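Local coordinates for DsrH (Allochromatium vinosum, PDB 2HY5), which is a subunit of the DsrEFH complex and probably takes part in sulfur transfer during the oxidation of stored sulfur, at residues K58-G63 against S81-A86; T6-P11 against L32-I37. All blocks are in the same frame, centred on the assembly; numbering follows the deposited sequence.

Contact 1: K58-G63 against S81-A86; sequences KLYVLG and SVVDYA
At the apolar centre of the contact, where strand 58-62 ends and helix 85-94 begins, Leu62 and Tyr85 cross at about a right angle. The leucine, its CG anti to the backbone N (chi1 -170°), brings CD2 to 3.5 Å from Tyr85 CE2, while CD1 lies over one face of the same ring. Further back along the same face of the sheet, Tyr60 and Val83 cross obliquely, Tyr60 CD2 standing 3.7 Å from Val83 CG1 and equally near Ser81 CB. An alanine in place of Tyr60 would remove the ring and would probably leave Val83 CG1 and Ser81 CB without their main apolar neighbour across the strands. On the other face Val61 and Val82 run side by side, with Val61 CG1 3.7 Å from Val82 CG2; Val82 CG1 meanwhile reaches Gly63 CA at 3.6 Å.

Between these faces runs the backbone ladder of a beta-alpha-beta unit, in which strand 58-62 and strand 81-83 flank helix 63-68 in sequence. Ser81 N donates to Leu59 O, Val61 N to Ser81 O and Val83 N to Val61 O, the last nearly along the C=O axis. Gly63 N then gives Val83 O a short bond of 2.7 Å, carrying the pairing into the first turn of the helix. At the opposite end a water donates to Leu59 O (2.9 Å) and is hydrogen-bonded to Ser81 OG, so the carbonyl that receives Ser81 N has a second donor. Beyond the ladder, Asp84 N-caps helix 85-94 through OD1 to Gly87 N. The chemistry thus changes from a ladder of amides to a carboxylate at a helix start, where the negative charge would be expected to be favoured by the helix dipole.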
loop_
_atom_site.group_PDB
_atom_site.type_symbol
_atom_site.label_atom_id
_atom_site.label_comp_id
_atom_site.label_asym_id
_atom_site.label_seq_id
_atom_site.Cartn_x
_atom_site.Cartn_y
_atom_site.Cartn_z
ATOM N N LYS C 58 20.617 15.734 9.912
ATOM C CA LYS C 58 20.414 16.781 8.919
ATOM C C LYS C 58 19.126 16.364 8.209
ATOM O O LYS C 58 19.073 15.294 7.603
ATOM C CB LYS C 58 21.564 16.810 7.908
ATOM C CG LYS C 58 22.936 17.039 8.517
ATOM C CD LYS C 58 24.011 17.014 7.439
ATOM C CE LYS C 58 25.391 17.266 8.021
ATOM N NZ LYS C 58 26.435 17.334 6.959
ATOM N N LEU C 59 18.091 17.191 8.296
ATOM C CA LEU C 59 16.810 16.862 7.673
ATOM C C LEU C 59 16.576 17.666 6.401
ATOM O O LEU C 59 16.874 18.863 6.341
ATOM C CB LEU C 59 15.662 17.133 8.649
ATOM C CG LEU C 59 15.707 16.481 10.032
ATOM C CD1 LEU C 59 14.421 16.819 10.780
ATOM C CD2 LEU C 59 15.872 14.974 9.903
ATOM N N TYR C 60 16.033 16.995 5.389
ATOM C CA TYR C 60 15.737 17.614 4.102
ATOM C C TYR C 60 14.325 17.237 3.691
ATOM O O TYR C 60 13.822 16.186 4.083
ATOM C CB TYR C 60 16.698 17.111 3.023
ATOM C CG TYR C 60 18.152 17.349 3.327
ATOM C CD1 TYR C 60 18.846 16.520 4.209
ATOM C CD2 TYR C 60 18.832 18.418 2.749
ATOM C CE1 TYR C 60 20.187 16.754 4.506
ATOM C CE2 TYR C 60 20.174 18.661 3.042
ATOM C CZ TYR C 60 20.841 17.827 3.921
ATOM O OH TYR C 60 22.157 18.084 4.228
ATOM N N VAL C 61 13.692 18.097 2.903
ATOM C CA VAL C 61 12.344 17.832 2.427
ATOM C C VAL C 61 12.320 18.148 0.938
ATOM O O VAL C 61 12.931 19.120 0.502
ATOM C CB VAL C 61 11.304 18.701 3.189
ATOM C CG1 VAL C 61 11.565 20.179 2.955
ATOM C CG2 VAL C 61 9.900 18.333 2.750
ATOM N N LEU C 62 11.629 17.323 0.155
ATOM C CA LEU C 62 11.574 17.536 -1.288
ATOM C C LEU C 62 10.561 18.618 -1.660
ATOM O O LEU C 62 9.352 18.433 -1.523
ATOM C CB LEU C 62 11.245 16.216 -2.000
ATOM C CG LEU C 62 11.394 16.212 -3.523
ATOM C CD1 LEU C 62 12.844 16.474 -3.926
ATOM C CD2 LEU C 62 10.938 14.866 -4.052
ATOM N N GLY C 63 11.078 19.752 -2.128
ATOM C CA GLY C 63 10.244 20.882 -2.504
ATOM C C GLY C 63 9.115 20.578 -3.471
ATOM O O GLY C 63 8.001 21.068 -3.281
ATOM N N SER C 81 16.105 21.604 5.421
ATOM C CA SER C 81 16.475 22.186 4.138
ATOM C C SER C 81 15.582 21.670 3.023
ATOM O O SER C 81 15.373 20.467 2.907
ATOM C CB SER C 81 17.925 21.833 3.799
ATOM O OG SER C 81 18.822 22.313 4.782
ATOM N N VAL C 82 15.067 22.581 2.204
ATOM C CA VAL C 82 14.211 22.206 1.083
ATOM C C VAL C 82 15.106 21.983 -0.135
ATOM O O VAL C 82 15.924 22.837 -0.474
ATOM C CB VAL C 82 13.185 23.316 0.773
ATOM C CG1 VAL C 82 12.274 22.894 -0.374
ATOM C CG2 VAL C 82 12.364 23.620 2.019
ATOM N N VAL C 83 14.953 20.826 -0.775
ATOM C CA VAL C 83 15.745 20.476 -1.950
ATOM C C VAL C 83 14.844 20.048 -3.112
ATOM O O VAL C 83 13.676 19.723 -2.911
ATOM C CB VAL C 83 16.703 19.308 -1.643
ATOM C CG1 VAL C 83 17.638 19.685 -0.502
ATOM C CG2 VAL C 83 15.900 18.060 -1.285
ATOM N N ASP C 84 15.379 20.071 -4.331
ATOM C CA ASP C 84 14.601 19.626 -5.483
ATOM C C ASP C 84 15.135 18.252 -5.858
ATOM O O ASP C 84 15.946 17.688 -5.129
ATOM C CB ASP C 84 14.726 20.595 -6.665
ATOM C CG ASP C 84 16.158 20.949 -6.981
ATOM O OD1 ASP C 84 17.063 20.165 -6.631
ATOM O OD2 ASP C 84 16.375 22.014 -7.595
ATOM N N TYR C 85 14.692 17.700 -6.979
ATOM C CA TYR C 85 15.174 16.375 -7.352
ATOM C C TYR C 85 16.683 16.333 -7.567
ATOM O O TYR C 85 17.331 15.334 -7.248
ATOM C CB TYR C 85 14.433 15.861 -8.587
ATOM C CG TYR C 85 13.049 15.328 -8.263
ATOM C CD1 TYR C 85 11.899 16.038 -8.614
ATOM C CD2 TYR C 85 12.893 14.119 -7.588
ATOM C CE1 TYR C 85 10.625 15.554 -8.302
ATOM C CE2 TYR C 85 11.627 13.624 -7.270
ATOM C CZ TYR C 85 10.501 14.345 -7.629
ATOM O OH TYR C 85 9.249 13.860 -7.321
ATOM N N ALA C 86 17.251 17.413 -8.098
ATOM C CA ALA C 86 18.692 17.454 -8.306
ATOM C C ALA C 86 19.375 17.392 -6.937
ATOM O O ALA C 86 20.408 16.748 -6.784
ATOM C CB ALA C 86 19.088 18.735 -9.046
HETATM O O HOH W 1 19.449 20.286 6.453
#

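Contact 2: T6-P11 against L32-I37; sequences TVNKSP and LFEDGI
The Phe33 ring carries Asn8 CB on one face, a CH-pi contact with the carbon 4.0 Å from the centroid and 22° off the ring normal, while Thr6 CB approaches CE1 obliquely. This is the C-terminal edge of the parallel sheet of an alpha/beta fold, where neighbouring strands 3-7 and 29-32 run out into loops. Phe88 of the same chain forms an edge-to-face pair with the Phe33 ring. The other flat groups, the Asn8 amide and the Glu34 carboxylate, lie side by side with their planes 58° apart.

Val7 and Leu32 form the last parallel bridge, Val7 CB touching Leu32 CD2 at 3.9 Å. Phe33 N follows with a nearly straight bond to Val7 O (3.1 Å, 166° at the hydrogen). There the chain turns: Gly36 N bonds back to Phe33 O, and a short 3-10 turn packs against the 8-10 backbone. A side chain on Gly36 would run into Val7 O, so the absence of one lets the two backbones close up, with Gly36 CA 3.4 Å from Lys9 O.

Some of the polar groups reach the partner subunits. Glu34 OE2 is hydrogen-bonded to Ser19 OG of the DsrE chain and Ser10 OG to Asp46 of the DsrF chain, so the two loops contribute to the subunit interfaces. Within the chain, Asp35 OD2 forms a salt bridge with Arg69, and the Lys9 and Asp35 charges are bridged by one water, which accepts from Lys9 NZ and donates to Asp35 OD1, and so are probably coupled through it. A second water bridges the loops, donating to Asn8 O at 2.7 Å and to Glu34 OE1 at 2.8 Å.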
loop_
_atom_site.group_PDB
_atom_site.type_symbol
_atom_site.label_atom_id
_atom_site.label_comp_id
_atom_site.label_asym_id
_atom_site.label_seq_id
_atom_site.Cartn_x
_atom_site.Cartn_y
_atom_site.Cartn_z
ATOM N N THR C 6 15.576 7.643 3.569
ATOM C CA THR C 6 14.482 8.253 2.826
ATOM C C THR C 6 13.170 7.804 3.455
ATOM O O THR C 6 12.999 6.632 3.794
ATOM C CB THR C 6 14.496 7.859 1.328
ATOM O OG1 THR C 6 14.354 6.439 1.195
ATOM C CG2 THR C 6 15.802 8.304 0.669
ATOM N N VAL C 7 12.258 8.751 3.635
ATOM C CA VAL C 7 10.950 8.461 4.227
ATOM C C VAL C 7 9.895 9.027 3.291
ATOM O O VAL C 7 9.856 10.238 3.062
ATOM C CB VAL C 7 10.805 9.122 5.616
ATOM C CG1 VAL C 7 9.418 8.849 6.181
ATOM C CG2 VAL C 7 11.876 8.586 6.560
ATOM N N ASN C 8 9.036 8.162 2.754
ATOM C CA ASN C 8 8.018 8.625 1.814
ATOM C C ASN C 8 6.580 8.506 2.284
ATOM O O ASN C 8 5.663 8.770 1.515
ATOM C CB ASN C 8 8.154 7.877 0.487
ATOM C CG ASN C 8 7.769 6.412 0.603
ATOM O OD1 ASN C 8 7.377 5.782 -0.378
ATOM N ND2 ASN C 8 7.891 5.861 1.806
ATOM N N LYS C 9 6.384 8.107 3.535
ATOM C CA LYS C 9 5.038 7.938 4.070
ATOM C C LYS C 9 4.699 8.954 5.149
ATOM O O LYS C 9 5.565 9.386 5.906
ATOM C CB LYS C 9 4.881 6.521 4.626
ATOM C CG LYS C 9 4.151 5.563 3.702
ATOM C CD LYS C 9 4.663 5.641 2.278
ATOM C CE LYS C 9 3.868 4.743 1.343
ATOM N NZ LYS C 9 2.434 5.115 1.228
ATOM N N SER C 10 3.424 9.321 5.209
ATOM C CA SER C 10 2.932 10.275 6.192
ATOM C C SER C 10 3.201 9.783 7.611
ATOM O O SER C 10 3.006 8.604 7.916
ATOM C CB SER C 10 1.426 10.479 6.008
ATOM O OG SER C 10 0.862 11.134 7.127
ATOM N N PRO C 11 3.658 10.682 8.495
ATOM C CA PRO C 11 3.948 10.325 9.885
ATOM C C PRO C 11 2.661 10.095 10.673
ATOM O O PRO C 11 2.688 9.566 11.781
ATOM C CB PRO C 11 4.737 11.532 10.385
ATOM C CG PRO C 11 4.116 12.658 9.624
ATOM C CD PRO C 11 4.014 12.087 8.226
ATOM N N LEU C 32 12.671 13.650 3.353
ATOM C CA LEU C 32 11.239 13.424 3.361
ATOM C C LEU C 32 10.725 13.740 1.965
ATOM O O LEU C 32 10.938 14.840 1.460
ATOM C CB LEU C 32 10.578 14.361 4.369
ATOM C CG LEU C 32 11.111 14.277 5.803
ATOM C CD1 LEU C 32 10.541 15.432 6.635
ATOM C CD2 LEU C 32 10.734 12.928 6.403
ATOM N N PHE C 33 10.078 12.772 1.326
ATOM C CA PHE C 33 9.525 13.029 0.007
ATOM C C PHE C 33 8.178 12.326 -0.113
ATOM O O PHE C 33 7.807 11.548 0.763
ATOM C CB PHE C 33 10.517 12.652 -1.115
ATOM C CG PHE C 33 10.739 11.174 -1.302
ATOM C CD1 PHE C 33 11.269 10.389 -0.283
ATOM C CD2 PHE C 33 10.474 10.579 -2.533
ATOM C CE1 PHE C 33 11.536 9.035 -0.490
ATOM C CE2 PHE C 33 10.739 9.230 -2.748
ATOM C CZ PHE C 33 11.271 8.456 -1.726
ATOM N N GLU C 34 7.433 12.623 -1.172
ATOM C CA GLU C 34 6.097 12.065 -1.336
ATOM C C GLU C 34 5.288 12.477 -0.104
ATOM O O GLU C 34 5.364 13.626 0.327
ATOM C CB GLU C 34 6.155 10.538 -1.487
ATOM C CG GLU C 34 6.729 10.099 -2.829
ATOM C CD GLU C 34 6.696 8.596 -3.038
ATOM O OE1 GLU C 34 5.881 7.916 -2.381
ATOM O OE2 GLU C 34 7.479 8.098 -3.876
ATOM N N ASP C 35 4.528 11.550 0.469
ATOM C CA ASP C 35 3.712 11.858 1.640
ATOM C C ASP C 35 4.523 12.104 2.918
ATOM O O ASP C 35 3.981 12.569 3.927
ATOM C CB ASP C 35 2.692 10.738 1.872
ATOM C CG ASP C 35 1.582 10.728 0.829
ATOM O OD1 ASP C 35 0.775 9.773 0.837
ATOM O OD2 ASP C 35 1.494 11.676 0.009
ATOM N N GLY C 36 5.816 11.792 2.881
ATOM C CA GLY C 36 6.651 12.021 4.048
ATOM C C GLY C 36 6.795 13.510 4.332
ATOM O O GLY C 36 7.148 13.912 5.447
ATOM N N ILE C 37 6.521 14.323 3.312
ATOM C CA ILE C 37 6.603 15.789 3.379
ATOM C C ILE C 37 5.819 16.415 4.533
ATOM O O ILE C 37 6.231 17.422 5.106
ATOM C CB ILE C 37 6.102 16.403 2.041
ATOM C CG1 ILE C 37 7.289 16.921 1.241
ATOM C CG2 ILE C 37 5.044 17.478 2.278
ATOM C CD1 ILE C 37 8.198 15.841 0.776
HETATM O O HOH W 2 3.874 8.263 -0.405
HETATM O O HOH W 3 1.574 7.312 -0.087
#

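From the N terminus, strand 3-7 leads into the first half of contact 2; the chain then passes through helix 16-23 and returns along strand 29-32, where residues 32-37 close the loop. Only after a further helix, 47-53, does contact 1 open with strand 58-62, closing at 81-86 after helix 63-68. The two loops therefore follow one another in series, neither nesting nor crossing. They meet in the middle of the sheet, where Leu32 of contact 2 borders strand 58-62 of contact 1: Tyr60 O and Leu62 N both probably hydrogen-bond to its backbone, and Ile37 packs against Val61. Together they join four consecutive strands, from 3-7 to 81-83 at one border of the chain's sheet.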